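Afamin (Homo sapiens, PDB 5OKL) carries hydrophobic molecules in body fluids, binding vitamin E and keeping lipidated Wnt proteins soluble and active. Local coordinates at residues A37-M42 with L138-Y143; P155-V160 with Q190-F195; A418-T423 with D495-P500; D506-H511 with V531-L536. All coordinates share one frame; numbering follows the deposited sequence.

In the fold
Two pairs of contacts sit in different parts of this largely helical, three-domain albumin fold. Contacts 1 and 2 have centres about 18 Å apart and meet through consecutive helices: Leu142 and Phe141 of helix 136-148 pack on Leu157 and Val160 of helix 154-169. Contact 2 then joins that first-domain helix to helix 186-209, where the region of the pocket for hydrophobic ligands (residues 194-298) begins within the contact's own segment, at Ala194. Contacts 3 and 4 lie in the third domain, centres about 15 Å apart, and are bridged by Thr423, whose OG1 probably hydrogen-bonds Asn532 OD1 and Lys535 NZ. The pairs remain separate; the nearest atoms of contacts 2 and 3 are about 15 Å apart.

Contact 1: A37-M42 with L138-Y143; sequences ATFEEM and LNHFLY
The ring of Phe39 has the imidazole of His140 over one face and, at its edge, CG of Tyr143 and CB of Asn139. Phe39 and His140 stack face to face, slightly splayed, with centroids 3.8 Å apart and planes at 26°. The same phenyl ring points its edge at the face of Tyr143: CD1 lies 3.9 Å from Tyr143 CG in a T-shaped pair whose planes meet at 68°. Phe39 CB adds a CH-pi contact over the same face. With CG anti to the backbone N (chi1 -172°), Phe39 reaches both aromatic partners. Met42, bent at chi2 and chi3, sets SD beside the Tyr143 ring edge as a Met-aromatic contact, while its CE lies 4.0 Å from Tyr143 CE1. Tyr143 OH donates to Ala37 O over 2.8 Å, in the carbonyl plane and on a lone pair. His140 ND1 is engaged by Ser136 O within its own helix. Thr38 and Glu41 form a capping box, with Thr38 N bound to Glu41 OE1 at 2.9 Å and a weak bond from Glu41 N back to Thr38 OG1. Phe39, His140 and Tyr143 form an aromatic cluster joining the capped start of helix 39-57 to helix 136-148 in the first albumin domain.

Contact 2: P155-V160 with Q190-F195; sequences PTLLTV and QYLKAF
Segments 155-160 and 190-195, parts of helices 154-169 and 186-209, run almost exactly antiparallel, at 174° with their axes 10.2 Å apart, and Thr156 lies level with Phe195 and Val160 with Leu192. This antiparallel helix packing joins the first albumin domain to the helix leading into the second, and Phe195 falls in the region of the hydrophobic-ligand pocket. No hydrogen bond crosses between the segments; the contact is made by apolar side chains and the two branches of Thr156. Thr156 CG2 approaches Phe195 CB at 3.6 Å, and OG1 comes equally near Phe195 CD2. Its hydroxyl has polar partners beyond the two segments, in Gln199 and Gln291. One turn on, Val160 uses a single methyl, CG2, which lies 3.9 Å from Tyr191 CD1 and also touches CB and CD1 of Leu192. That methyl stands beside the backbone N, because CG1 takes the position anti to N (chi1 165°). Leu157 starts out pointing away from the other helix, yet its CD1 swings back to within 4.0 Å of Leu192 CD1. Phe195 CE1 rests over one face of the Tyr191 ring, toward its rim. Tyr191 OH hydrogen-bonds Asn295. Around this interface, Gln291 of helix 288-295 touches Thr159, Tyr191 and Phe195, while helix 136-148 packs against Leu157 and Leu192 through Val145; helix 22-33 meets Leu157 and Leu158 through Ile28.

Contact 3: A418-T423 with D495-P500; sequences APQLST and DKTYVP
Asp495 OD1 is gripped twice from within its own turn, by the hydroxyl and the backbone N of Thr497. Thr497 OG1 donates to it over 2.6 Å on the syn lone pair, whereas Thr497 N, at 2.8 Å, comes from above the carboxylate plane. The backbone bond defines an Asx turn, overlaid on a type I beta turn from Asp495 to Tyr498. It faces a second type I turn, Ala418 to Leu421, which links helices 376-417 and 423-440 in the third albumin domain.

The other carboxylate oxygen reaches across: Gln420 NE2 donates to Asp495 OD2 along a nearly straight path (172°), with a modelled separation so short that its exact length is doubtful. Gln420 gets there by a bend at chi2, which folds its amide back toward the aspartate, the amide and carboxylate planes 35° apart. Its OE1 accepts from Asn471 ND2, which is consistent with the modelled orientation of the amide.

Beside this polar bridge, Pro419 turns its CB-CG edge down onto one face of Tyr498, the rest of its ring rising away. Its CB sits over the ring centre, 3.5 Å from the centroid and 2° off the normal, a CH-pi contact, while CG lies above Tyr498 CG. The opposite face of the ring is covered by Pro500 N, leaving the phenol sandwiched between two prolines; His538 makes an edge-to-face pair with it. A water closes the far end, donating to Pro419 O at 2.7 Å and hydrogen-bonded to Tyr498 OH at 2.9 Å.

Contact 4: D506-H511 with V531-L536; sequences DLFTFH and VNLVKL
Phe508 meets helix 531-536 edge-on, its ring rim set against the backbone between Asn532 and Leu533. Phe508 CE1 lies 3.6 Å from Leu533 N and 3.7 Å from Asn532 C, both near the ring plane. The contact packs the short 3-10 segment containing Leu507, and the loop that carries Phe508, against helix 520-536 within the third domain of the albumin fold.

Leu536, one helical turn beyond Asn532, approaches the ring differently. Its CD2 comes to 3.8 Å from Phe508 CZ and makes an off-centre CH-pi contact, 30° from the ring normal. Leu536 CG extends anti to its backbone N (chi1 178°), which brings CD2 obliquely to the CZ end of the phenyl ring. Leu533 adds a looser touch through CB. On one face of the phenyl ring sits CB of the preceding residue, Leu507, so the loop packs its own two neighbours together before they meet the helix.

Leu507 and Asn532 cross at about a right angle, the two leucine methyls facing the amide: CD2 is 3.8 Å from Asn532 ND2, and CD1 is only slightly farther. The amide is held at both ends, as Asn532 OD1 bonds Thr423 at the start of helix 423-440, and ND2 points to a water. Phe503 of the short strand 503-504 also packs on Phe508, Asn532 and Leu536. The water completes the link between loop and helix, accepting from Asn532 ND2 at 3.0 Å and donating to Leu507 O at 2.7 Å.

Contact 1: A37-M42 with L138-Y143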
loop_
_atom_site.group_PDB
_atom_site.type_symbol
_atom_site.label_atom_id
_atom_site.label_comp_id
_atom_site.label_asym_id
_atom_site.label_seq_id
_atom_site.Cartn_x
_atom_site.Cartn_y
_atom_site.Cartn_z
ATOM N N ALA A 37 19.322 12.584 -4.260
ATOM C CA ALA A 37 19.769 13.472 -5.347
ATOM C C ALA A 37 19.044 14.811 -5.367
ATOM O O ALA A 37 17.853 14.885 -5.080
ATOM C CB ALA A 37 19.621 12.780 -6.697
ATOM N N THR A 38 19.773 15.864 -5.729
ATOM C CA THR A 38 19.252 17.235 -5.694
ATOM C C THR A 38 18.506 17.536 -6.973
ATOM O O THR A 38 18.661 16.820 -7.952
ATOM C CB THR A 38 20.398 18.245 -5.580
ATOM O OG1 THR A 38 21.307 18.034 -6.669
ATOM C CG2 THR A 38 21.132 18.067 -4.249
ATOM N N PHE A 39 17.733 18.619 -6.983
ATOM C CA PHE A 39 17.043 19.040 -8.202
ATOM C C PHE A 39 18.008 19.398 -9.341
ATOM O O PHE A 39 17.725 19.092 -10.506
ATOM C CB PHE A 39 16.082 20.202 -7.947
ATOM C CG PHE A 39 15.221 20.539 -9.139
ATOM C CD1 PHE A 39 14.191 19.684 -9.537
ATOM C CD2 PHE A 39 15.445 21.703 -9.877
ATOM C CE1 PHE A 39 13.394 19.984 -10.637
ATOM C CE2 PHE A 39 14.654 22.012 -10.976
ATOM C CZ PHE A 39 13.625 21.150 -11.355
ATOM N N GLU A 40 19.137 20.031 -9.009
ATOM C CA GLU A 40 20.133 20.375 -10.032
ATOM C C GLU A 40 20.636 19.116 -10.755
ATOM O O GLU A 40 20.752 19.112 -11.979
ATOM C CB GLU A 40 21.285 21.226 -9.462
ATOM C CG GLU A 40 22.160 20.541 -8.421
ATOM C CD GLU A 40 23.128 21.485 -7.712
ATOM O OE1 GLU A 40 23.259 21.371 -6.474
ATOM O OE2 GLU A 40 23.761 22.339 -8.376
ATOM N N GLU A 41 20.879 18.046 -10.003
ATOM C CA GLU A 41 21.284 16.755 -10.590
ATOM C C GLU A 41 20.193 16.102 -11.484
ATOM O O GLU A 41 20.512 15.482 -12.509
ATOM C CB GLU A 41 21.746 15.797 -9.485
ATOM C CG GLU A 41 23.022 16.258 -8.781
ATOM C CD GLU A 41 23.308 15.564 -7.455
ATOM O OE1 GLU A 41 22.360 15.124 -6.767
ATOM O OE2 GLU A 41 24.493 15.517 -7.065
ATOM N N MET A 42 18.922 16.264 -11.102
ATOM C CA MET A 42 17.765 15.891 -11.947
ATOM C C MET A 42 17.832 16.580 -13.321
ATOM O O MET A 42 17.647 15.931 -14.358
ATOM C CB MET A 42 16.437 16.281 -11.265
ATOM C CG MET A 42 15.388 15.195 -11.125
ATOM S SD MET A 42 15.750 13.752 -10.105
ATOM C CE MET A 42 17.197 14.116 -9.125
ATOM N N LEU A 138 5.657 22.052 -12.029
ATOM C CA LEU A 138 5.425 20.608 -12.178
ATOM C C LEU A 138 6.708 19.793 -11.986
ATOM O O LEU A 138 6.698 18.800 -11.255
ATOM C CB LEU A 138 4.742 20.282 -13.521
ATOM C CG LEU A 138 3.214 20.067 -13.377
ATOM C CD1 LEU A 138 2.456 21.226 -12.724
ATOM C CD2 LEU A 138 2.594 19.716 -14.723
ATOM N N ASN A 139 7.794 20.214 -12.629
ATOM C CA ASN A 139 9.120 19.613 -12.394
ATOM C C ASN A 139 9.427 19.480 -10.900
ATOM O O ASN A 139 9.817 18.407 -10.444
ATOM C CB ASN A 139 10.235 20.427 -13.072
ATOM C CG ASN A 139 10.455 20.039 -14.529
ATOM O OD1 ASN A 139 11.559 20.204 -15.056
ATOM N ND2 ASN A 139 9.420 19.512 -15.179
ATOM N N HIS A 140 9.222 20.560 -10.149
ATOM C CA HIS A 140 9.538 20.579 -8.714
ATOM C C HIS A 140 8.585 19.720 -7.894
ATOM O O HIS A 140 9.016 18.960 -7.050
ATOM C CB HIS A 140 9.584 22.020 -8.165
ATOM C CG HIS A 140 10.943 22.647 -8.247
ATOM N ND1 HIS A 140 11.336 23.447 -9.301
ATOM C CD2 HIS A 140 12.014 22.561 -7.420
ATOM C CE1 HIS A 140 12.581 23.843 -9.109
ATOM N NE2 HIS A 140 13.016 23.317 -7.977
ATOM N N PHE A 141 7.291 19.844 -8.146
ATOM C CA PHE A 141 6.287 18.976 -7.517
ATOM C C PHE A 141 6.612 17.481 -7.724
ATOM O O PHE A 141 6.666 16.711 -6.754
ATOM C CB PHE A 141 4.900 19.320 -8.052
ATOM C CG PHE A 141 3.806 18.446 -7.510
ATOM C CD1 PHE A 141 3.329 18.620 -6.209
ATOM C CD2 PHE A 141 3.255 17.445 -8.296
ATOM C CE1 PHE A 141 2.315 17.814 -5.716
ATOM C CE2 PHE A 141 2.245 16.626 -7.813
ATOM C CZ PHE A 141 1.760 16.813 -6.522
ATOM N N LEU A 142 6.866 17.097 -8.977
ATOM C CA LEU A 142 7.157 15.690 -9.322
ATOM C C LEU A 142 8.402 15.161 -8.648
ATOM O O LEU A 142 8.408 14.041 -8.157
ATOM C CB LEU A 142 7.296 15.489 -10.835
ATOM C CG LEU A 142 6.012 15.282 -11.618
ATOM C CD1 LEU A 142 6.344 15.311 -13.095
ATOM C CD2 LEU A 142 5.331 13.989 -11.240
ATOM N N TYR A 143 9.453 15.975 -8.645
ATOM C CA TYR A 143 10.698 15.671 -7.937
ATOM C C TYR A 143 10.458 15.420 -6.460
ATOM O O TYR A 143 10.904 14.415 -5.919
ATOM C CB TYR A 143 11.703 16.825 -8.137
ATOM C CG TYR A 143 12.867 16.846 -7.177
ATOM C CD1 TYR A 143 13.889 15.919 -7.283
ATOM C CD2 TYR A 143 12.944 17.813 -6.161
ATOM C CE1 TYR A 143 14.955 15.935 -6.403
ATOM C CE2 TYR A 143 14.019 17.842 -5.278
ATOM C CZ TYR A 143 15.021 16.907 -5.405
ATOM O OH TYR A 143 16.077 16.913 -4.535
#

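Contact 2: P155-V160 with Q190-F195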
loop_
_atom_site.group_PDB
_atom_site.type_symbol
_atom_site.label_atom_id
_atom_site.label_comp_id
_atom_site.label_asym_id
_atom_site.label_seq_id
_atom_site.Cartn_x
_atom_site.Cartn_y
_atom_site.Cartn_z
ATOM N N PRO A 155 2.098 6.433 -14.169
ATOM C CA PRO A 155 0.773 6.906 -14.585
ATOM C C PRO A 155 -0.022 7.584 -13.458
ATOM O O PRO A 155 -0.683 8.612 -13.685
ATOM C CB PRO A 155 0.073 5.617 -15.045
ATOM C CG PRO A 155 1.176 4.714 -15.475
ATOM C CD PRO A 155 2.290 5.005 -14.513
ATOM N N THR A 156 0.067 7.014 -12.253
ATOM C CA THR A 156 -0.549 7.597 -11.076
ATOM C C THR A 156 0.073 8.949 -10.756
ATOM O O THR A 156 -0.634 9.911 -10.515
ATOM C CB THR A 156 -0.421 6.665 -9.863
ATOM O OG1 THR A 156 -1.112 5.449 -10.137
ATOM C CG2 THR A 156 -1.033 7.297 -8.630
ATOM N N LEU A 157 1.397 9.006 -10.774
ATOM C CA LEU A 157 2.122 10.228 -10.440
ATOM C C LEU A 157 1.883 11.358 -11.441
ATOM O O LEU A 157 1.683 12.510 -11.035
ATOM C CB LEU A 157 3.612 9.934 -10.310
ATOM C CG LEU A 157 4.456 10.794 -9.376
ATOM C CD1 LEU A 157 3.770 11.057 -8.048
ATOM C CD2 LEU A 157 5.795 10.115 -9.147
ATOM N N LEU A 158 1.887 11.040 -12.735
ATOM C CA LEU A 158 1.633 12.052 -13.767
ATOM C C LEU A 158 0.194 12.591 -13.706
ATOM O O LEU A 158 -0.045 13.769 -13.957
ATOM C CB LEU A 158 1.961 11.502 -15.162
ATOM C CG LEU A 158 3.454 11.253 -15.425
ATOM C CD1 LEU A 158 3.668 10.322 -16.605
ATOM C CD2 LEU A 158 4.184 12.565 -15.650
ATOM N N THR A 159 -0.756 11.724 -13.367
ATOM C CA THR A 159 -2.152 12.138 -13.164
ATOM C C THR A 159 -2.320 12.981 -11.883
ATOM O O THR A 159 -3.116 13.922 -11.853
ATOM C CB THR A 159 -3.095 10.922 -13.124
ATOM O OG1 THR A 159 -3.041 10.227 -14.393
ATOM C CG2 THR A 159 -4.522 11.344 -12.843
ATOM N N VAL A 160 -1.592 12.631 -10.822
ATOM C CA VAL A 160 -1.577 13.451 -9.600
ATOM C C VAL A 160 -1.094 14.887 -9.898
ATOM O O VAL A 160 -1.696 15.861 -9.431
ATOM C CB VAL A 160 -0.740 12.780 -8.481
ATOM C CG1 VAL A 160 -0.405 13.737 -7.347
ATOM C CG2 VAL A 160 -1.476 11.559 -7.934
ATOM N N GLN A 190 -4.309 12.601 -0.750
ATOM C CA GLN A 190 -5.121 11.420 -0.413
ATOM C C GLN A 190 -5.267 10.480 -1.624
ATOM O O GLN A 190 -5.201 9.259 -1.454
ATOM C CB GLN A 190 -6.479 11.823 0.143
ATOM C CG GLN A 190 -7.385 10.679 0.584
ATOM C CD GLN A 190 -8.747 11.176 1.076
ATOM O OE1 GLN A 190 -8.846 12.207 1.772
ATOM N NE2 GLN A 190 -9.812 10.428 0.741
ATOM N N TYR A 191 -5.456 11.050 -2.817
ATOM C CA TYR A 191 -5.489 10.283 -4.054
ATOM C C TYR A 191 -4.159 9.534 -4.312
ATOM O O TYR A 191 -4.157 8.371 -4.748
ATOM C CB TYR A 191 -5.859 11.195 -5.238
ATOM C CG TYR A 191 -6.068 10.447 -6.540
ATOM C CD1 TYR A 191 -4.984 10.035 -7.324
ATOM C CD2 TYR A 191 -7.359 10.169 -7.007
ATOM C CE1 TYR A 191 -5.174 9.355 -8.519
ATOM C CE2 TYR A 191 -7.564 9.489 -8.200
ATOM C CZ TYR A 191 -6.469 9.087 -8.953
ATOM O OH TYR A 191 -6.662 8.415 -10.138
ATOM N N LEU A 192 -3.035 10.188 -4.023
ATOM C CA LEU A 192 -1.715 9.578 -4.195
ATOM C C LEU A 192 -1.488 8.389 -3.266
ATOM O O LEU A 192 -1.028 7.341 -3.712
ATOM C CB LEU A 192 -0.607 10.612 -3.965
ATOM C CG LEU A 192 0.862 10.181 -3.996
ATOM C CD1 LEU A 192 1.215 9.654 -5.360
ATOM C CD2 LEU A 192 1.730 11.365 -3.614
ATOM N N LYS A 193 -1.782 8.567 -1.980
ATOM C CA LYS A 193 -1.490 7.561 -0.947
ATOM C C LYS A 193 -2.388 6.337 -1.055
ATOM O O LYS A 193 -1.961 5.253 -0.712
ATOM C CB LYS A 193 -1.601 8.162 0.464
ATOM C CG LYS A 193 -0.596 9.258 0.769
ATOM C CD LYS A 193 0.828 8.750 0.993
ATOM C CE LYS A 193 1.710 9.885 1.510
ATOM N NZ LYS A 193 3.178 9.617 1.412
ATOM N N ALA A 194 -3.618 6.509 -1.512
ATOM C CA ALA A 194 -4.518 5.397 -1.749
ATOM C C ALA A 194 -3.970 4.468 -2.854
ATOM O O ALA A 194 -3.884 3.238 -2.680
ATOM C CB ALA A 194 -5.896 5.929 -2.126
ATOM N N PHE A 195 -3.595 5.083 -3.974
ATOM C CA PHE A 195 -2.999 4.342 -5.089
ATOM C C PHE A 195 -1.669 3.671 -4.725
ATOM O O PHE A 195 -1.494 2.467 -4.951
ATOM C CB PHE A 195 -2.839 5.219 -6.347
ATOM C CG PHE A 195 -4.069 5.239 -7.204
ATOM C CD1 PHE A 195 -5.209 5.864 -6.739
ATOM C CD2 PHE A 195 -4.114 4.571 -8.441
ATOM C CE1 PHE A 195 -6.383 5.862 -7.498
ATOM C CE2 PHE A 195 -5.274 4.566 -9.193
ATOM C CZ PHE A 195 -6.410 5.204 -8.727
#

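Contact 3: A418-T423 with D495-P500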
loop_
_atom_site.group_PDB
_atom_site.type_symbol
_atom_site.label_atom_id
_atom_site.label_comp_id
_atom_site.label_asym_id
_atom_site.label_seq_id
_atom_site.Cartn_x
_atom_site.Cartn_y
_atom_site.Cartn_z
ATOM N N ALA A 418 4.609 -5.649 17.996
ATOM C CA ALA A 418 5.725 -5.222 17.140
ATOM C C ALA A 418 6.515 -4.109 17.806
ATOM O O ALA A 418 6.701 -3.054 17.204
ATOM C CB ALA A 418 5.196 -4.755 15.790
ATOM N N PRO A 419 6.957 -4.328 19.064
ATOM C CA PRO A 419 7.601 -3.232 19.797
ATOM C C PRO A 419 8.986 -2.818 19.237
ATOM O O PRO A 419 9.483 -1.745 19.580
ATOM C CB PRO A 419 7.733 -3.792 21.216
ATOM C CG PRO A 419 7.794 -5.279 21.034
ATOM C CD PRO A 419 6.883 -5.558 19.879
ATOM N N GLN A 420 9.570 -3.634 18.363
ATOM C CA GLN A 420 10.869 -3.305 17.765
ATOM C C GLN A 420 10.737 -2.199 16.718
ATOM O O GLN A 420 11.705 -1.522 16.437
ATOM C CB GLN A 420 11.545 -4.538 17.169
ATOM C CG GLN A 420 11.878 -5.614 18.201
ATOM C CD GLN A 420 10.700 -6.471 18.598
ATOM O OE1 GLN A 420 9.586 -6.309 18.073
ATOM N NE2 GLN A 420 10.940 -7.436 19.496
ATOM N N LEU A 421 9.536 -1.971 16.183
ATOM C CA LEU A 421 9.363 -0.863 15.258
ATOM C C LEU A 421 9.603 0.494 15.925
ATOM O O LEU A 421 9.425 0.655 17.144
ATOM C CB LEU A 421 7.972 -0.901 14.674
ATOM C CG LEU A 421 7.685 -2.124 13.804
ATOM C CD1 LEU A 421 6.257 -2.025 13.291
ATOM C CD2 LEU A 421 8.696 -2.252 12.669
ATOM N N SER A 422 10.003 1.473 15.117
ATOM C CA SER A 422 10.207 2.815 15.625
ATOM C C SER A 422 8.841 3.372 16.040
ATOM O O SER A 422 7.792 2.945 15.530
ATOM C CB SER A 422 10.838 3.717 14.585
ATOM O OG SER A 422 9.857 4.142 13.658
ATOM N N THR A 423 8.867 4.308 16.982
ATOM C CA THR A 423 7.659 4.919 17.452
ATOM C C THR A 423 6.933 5.687 16.332
ATOM O O THR A 423 5.693 5.613 16.242
ATOM C CB THR A 423 7.940 5.803 18.664
ATOM O OG1 THR A 423 8.327 4.956 19.759
ATOM C CG2 THR A 423 6.714 6.563 19.073
ATOM N N ASP A 495 4.605 -9.565 22.173
ATOM C CA ASP A 495 5.946 -10.098 21.933
ATOM C C ASP A 495 6.640 -10.253 23.272
ATOM O O ASP A 495 7.151 -9.290 23.828
ATOM C CB ASP A 495 6.774 -9.187 20.998
ATOM C CG ASP A 495 8.242 -9.694 20.800
ATOM O OD1 ASP A 495 8.530 -10.870 21.109
ATOM O OD2 ASP A 495 9.108 -8.901 20.356
ATOM N N LYS A 496 6.654 -11.483 23.778
ATOM C CA LYS A 496 7.430 -11.828 24.986
ATOM C C LYS A 496 8.966 -11.875 24.814
ATOM O O LYS A 496 9.665 -11.962 25.824
ATOM C CB LYS A 496 6.919 -13.125 25.641
ATOM C CG LYS A 496 6.335 -12.894 27.037
ATOM C CD LYS A 496 5.027 -12.104 27.000
ATOM C CE LYS A 496 4.702 -11.439 28.330
ATOM N NZ LYS A 496 3.922 -10.184 28.125
ATOM N N THR A 497 9.498 -11.771 23.586
ATOM C CA THR A 497 10.966 -11.673 23.387
ATOM C C THR A 497 11.529 -10.240 23.623
ATOM O O THR A 497 12.745 -10.057 23.642
ATOM C CB THR A 497 11.415 -12.161 21.973
ATOM O OG1 THR A 497 11.156 -11.159 20.966
ATOM C CG2 THR A 497 10.719 -13.470 21.580
ATOM N N TYR A 498 10.662 -9.239 23.810
ATOM C CA TYR A 498 11.088 -7.841 23.754
ATOM C C TYR A 498 11.951 -7.375 24.922
ATOM O O TYR A 498 11.521 -7.401 26.088
ATOM C CB TYR A 498 9.873 -6.940 23.692
ATOM C CG TYR A 498 10.168 -5.457 23.579
ATOM C CD1 TYR A 498 11.023 -4.948 22.572
ATOM C CD2 TYR A 498 9.569 -4.551 24.468
ATOM C CE1 TYR A 498 11.265 -3.584 22.477
ATOM C CE2 TYR A 498 9.787 -3.198 24.364
ATOM C CZ TYR A 498 10.629 -2.722 23.385
ATOM O OH TYR A 498 10.812 -1.389 23.320
ATOM N N VAL A 499 13.150 -6.906 24.583
ATOM C CA VAL A 499 14.029 -6.206 25.529
ATOM C C VAL A 499 14.061 -4.729 25.115
ATOM O O VAL A 499 14.639 -4.394 24.076
ATOM C CB VAL A 499 15.463 -6.823 25.605
ATOM C CG1 VAL A 499 16.239 -6.788 24.275
ATOM C CG2 VAL A 499 16.267 -6.170 26.736
ATOM N N PRO A 500 13.397 -3.858 25.884
ATOM C CA PRO A 500 13.356 -2.450 25.479
ATOM C C PRO A 500 14.698 -1.711 25.703
ATOM O O PRO A 500 15.447 -2.073 26.609
ATOM C CB PRO A 500 12.272 -1.859 26.382
ATOM C CG PRO A 500 12.188 -2.763 27.544
ATOM C CD PRO A 500 12.621 -4.113 27.104
HETATM O O HOH W 1 11.564 -0.404 20.733
#

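Contact 4: D506-H511 with V531-L536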
loop_
_atom_site.group_PDB
_atom_site.type_symbol
_atom_site.label_atom_id
_atom_site.label_comp_id
_atom_site.label_asym_id
_atom_site.label_seq_id
_atom_site.Cartn_x
_atom_site.Cartn_y
_atom_site.Cartn_z
ATOM N N ASP A 506 12.494 12.771 29.401
ATOM C CA ASP A 506 11.943 13.808 28.551
ATOM C C ASP A 506 10.907 13.304 27.522
ATOM O O ASP A 506 10.068 14.093 27.086
ATOM C CB ASP A 506 13.052 14.586 27.842
ATOM C CG ASP A 506 12.627 16.000 27.508
ATOM O OD1 ASP A 506 12.621 16.841 28.436
ATOM O OD2 ASP A 506 12.281 16.264 26.333
ATOM N N LEU A 507 10.950 12.019 27.142
ATOM C CA LEU A 507 9.872 11.444 26.300
ATOM C C LEU A 507 8.484 11.530 26.948
ATOM O O LEU A 507 7.473 11.547 26.251
ATOM C CB LEU A 507 10.149 9.968 25.945
ATOM C CG LEU A 507 11.246 9.706 24.924
ATOM C CD1 LEU A 507 11.417 8.220 24.708
ATOM C CD2 LEU A 507 10.920 10.386 23.612
ATOM N N PHE A 508 8.450 11.560 28.279
ATOM C CA PHE A 508 7.227 11.487 29.049
ATOM C C PHE A 508 6.863 12.766 29.812
ATOM O O PHE A 508 5.903 12.782 30.592
ATOM C CB PHE A 508 7.349 10.320 30.012
ATOM C CG PHE A 508 7.750 9.049 29.350
ATOM C CD1 PHE A 508 6.829 8.324 28.606
ATOM C CD2 PHE A 508 9.053 8.592 29.427
ATOM C CE1 PHE A 508 7.197 7.138 27.976
ATOM C CE2 PHE A 508 9.433 7.415 28.805
ATOM C CZ PHE A 508 8.503 6.682 28.080
ATOM N N THR A 509 7.601 13.840 29.575
ATOM C CA THR A 509 7.359 15.111 30.240
ATOM C C THR A 509 6.542 15.962 29.296
ATOM O O THR A 509 6.722 15.918 28.091
ATOM C CB THR A 509 8.685 15.821 30.566
ATOM O OG1 THR A 509 9.425 16.002 29.351
ATOM C CG2 THR A 509 9.496 15.016 31.561
ATOM N N PHE A 510 5.641 16.752 29.862
ATOM C CA PHE A 510 4.760 17.614 29.091
ATOM C C PHE A 510 5.322 19.033 29.177
ATOM O O PHE A 510 5.796 19.445 30.238
ATOM C CB PHE A 510 3.327 17.456 29.625
ATOM C CG PHE A 510 2.584 18.743 29.843
ATOM C CD1 PHE A 510 2.943 19.605 30.877
ATOM C CD2 PHE A 510 1.485 19.069 29.059
ATOM C CE1 PHE A 510 2.252 20.787 31.101
ATOM C CE2 PHE A 510 0.786 20.247 29.280
ATOM C CZ PHE A 510 1.173 21.107 30.302
ATOM N N HIS A 511 5.298 19.742 28.056
ATOM C CA HIS A 511 5.745 21.139 27.992
ATOM C C HIS A 511 4.534 22.047 27.803
ATOM O O HIS A 511 3.482 21.601 27.330
ATOM C CB HIS A 511 6.731 21.386 26.842
ATOM C CG HIS A 511 7.737 20.295 26.635
ATOM N ND1 HIS A 511 7.406 19.068 26.104
ATOM C CD2 HIS A 511 9.074 20.254 26.866
ATOM C CE1 HIS A 511 8.485 18.309 26.035
ATOM N NE2 HIS A 511 9.512 19.006 26.489
ATOM N N VAL A 531 2.757 5.322 22.599
ATOM C CA VAL A 531 3.563 4.234 22.060
ATOM C C VAL A 531 4.802 4.035 22.912
ATOM O O VAL A 531 5.092 2.900 23.318
ATOM C CB VAL A 531 3.947 4.450 20.571
ATOM C CG1 VAL A 531 4.960 3.408 20.104
ATOM C CG2 VAL A 531 2.710 4.402 19.686
ATOM N N ASN A 532 5.530 5.121 23.189
ATOM C CA ASN A 532 6.693 5.053 24.082
ATOM C C ASN A 532 6.339 4.517 25.471
ATOM O O ASN A 532 7.087 3.741 26.054
ATOM C CB ASN A 532 7.388 6.423 24.185
ATOM C CG ASN A 532 8.121 6.822 22.903
ATOM O OD1 ASN A 532 8.731 5.990 22.252
ATOM N ND2 ASN A 532 8.070 8.105 22.553
ATOM N N LEU A 533 5.171 4.877 25.985
ATOM C CA LEU A 533 4.725 4.382 27.276
ATOM C C LEU A 533 4.508 2.883 27.251
ATOM O O LEU A 533 4.872 2.186 28.204
ATOM C CB LEU A 533 3.433 5.088 27.718
ATOM C CG LEU A 533 2.875 4.718 29.095
ATOM C CD1 LEU A 533 3.837 5.245 30.147
ATOM C CD2 LEU A 533 1.466 5.265 29.269
ATOM N N VAL A 534 3.894 2.380 26.182
ATOM C CA VAL A 534 3.637 0.962 26.070
ATOM C C VAL A 534 4.959 0.216 25.944
ATOM O O VAL A 534 5.114 -0.854 26.517
ATOM C CB VAL A 534 2.702 0.638 24.859
ATOM C CG1 VAL A 534 2.535 -0.864 24.677
ATOM C CG2 VAL A 534 1.344 1.310 25.042
ATOM N N LYS A 535 5.927 0.791 25.225
ATOM C CA LYS A 535 7.272 0.199 25.170
ATOM C C LYS A 535 7.931 0.107 26.526
ATOM O O LYS A 535 8.407 -0.963 26.916
ATOM C CB LYS A 535 8.169 0.953 24.190
ATOM C CG LYS A 535 7.824 0.721 22.718
ATOM C CD LYS A 535 8.695 1.598 21.836
ATOM C CE LYS A 535 8.563 1.294 20.369
ATOM N NZ LYS A 535 9.327 2.262 19.541
ATOM N N LEU A 536 7.950 1.227 27.243
ATOM C CA LEU A 536 8.489 1.274 28.591
ATOM C C LEU A 536 7.797 0.286 29.529
ATOM O O LEU A 536 8.462 -0.456 30.264
ATOM C CB LEU A 536 8.366 2.690 29.156
ATOM C CG LEU A 536 8.830 2.934 30.595
ATOM C CD1 LEU A 536 10.358 2.850 30.703
ATOM C CD2 LEU A 536 8.363 4.304 31.058
HETATM O O HOH W 2 6.990 10.579 23.765
#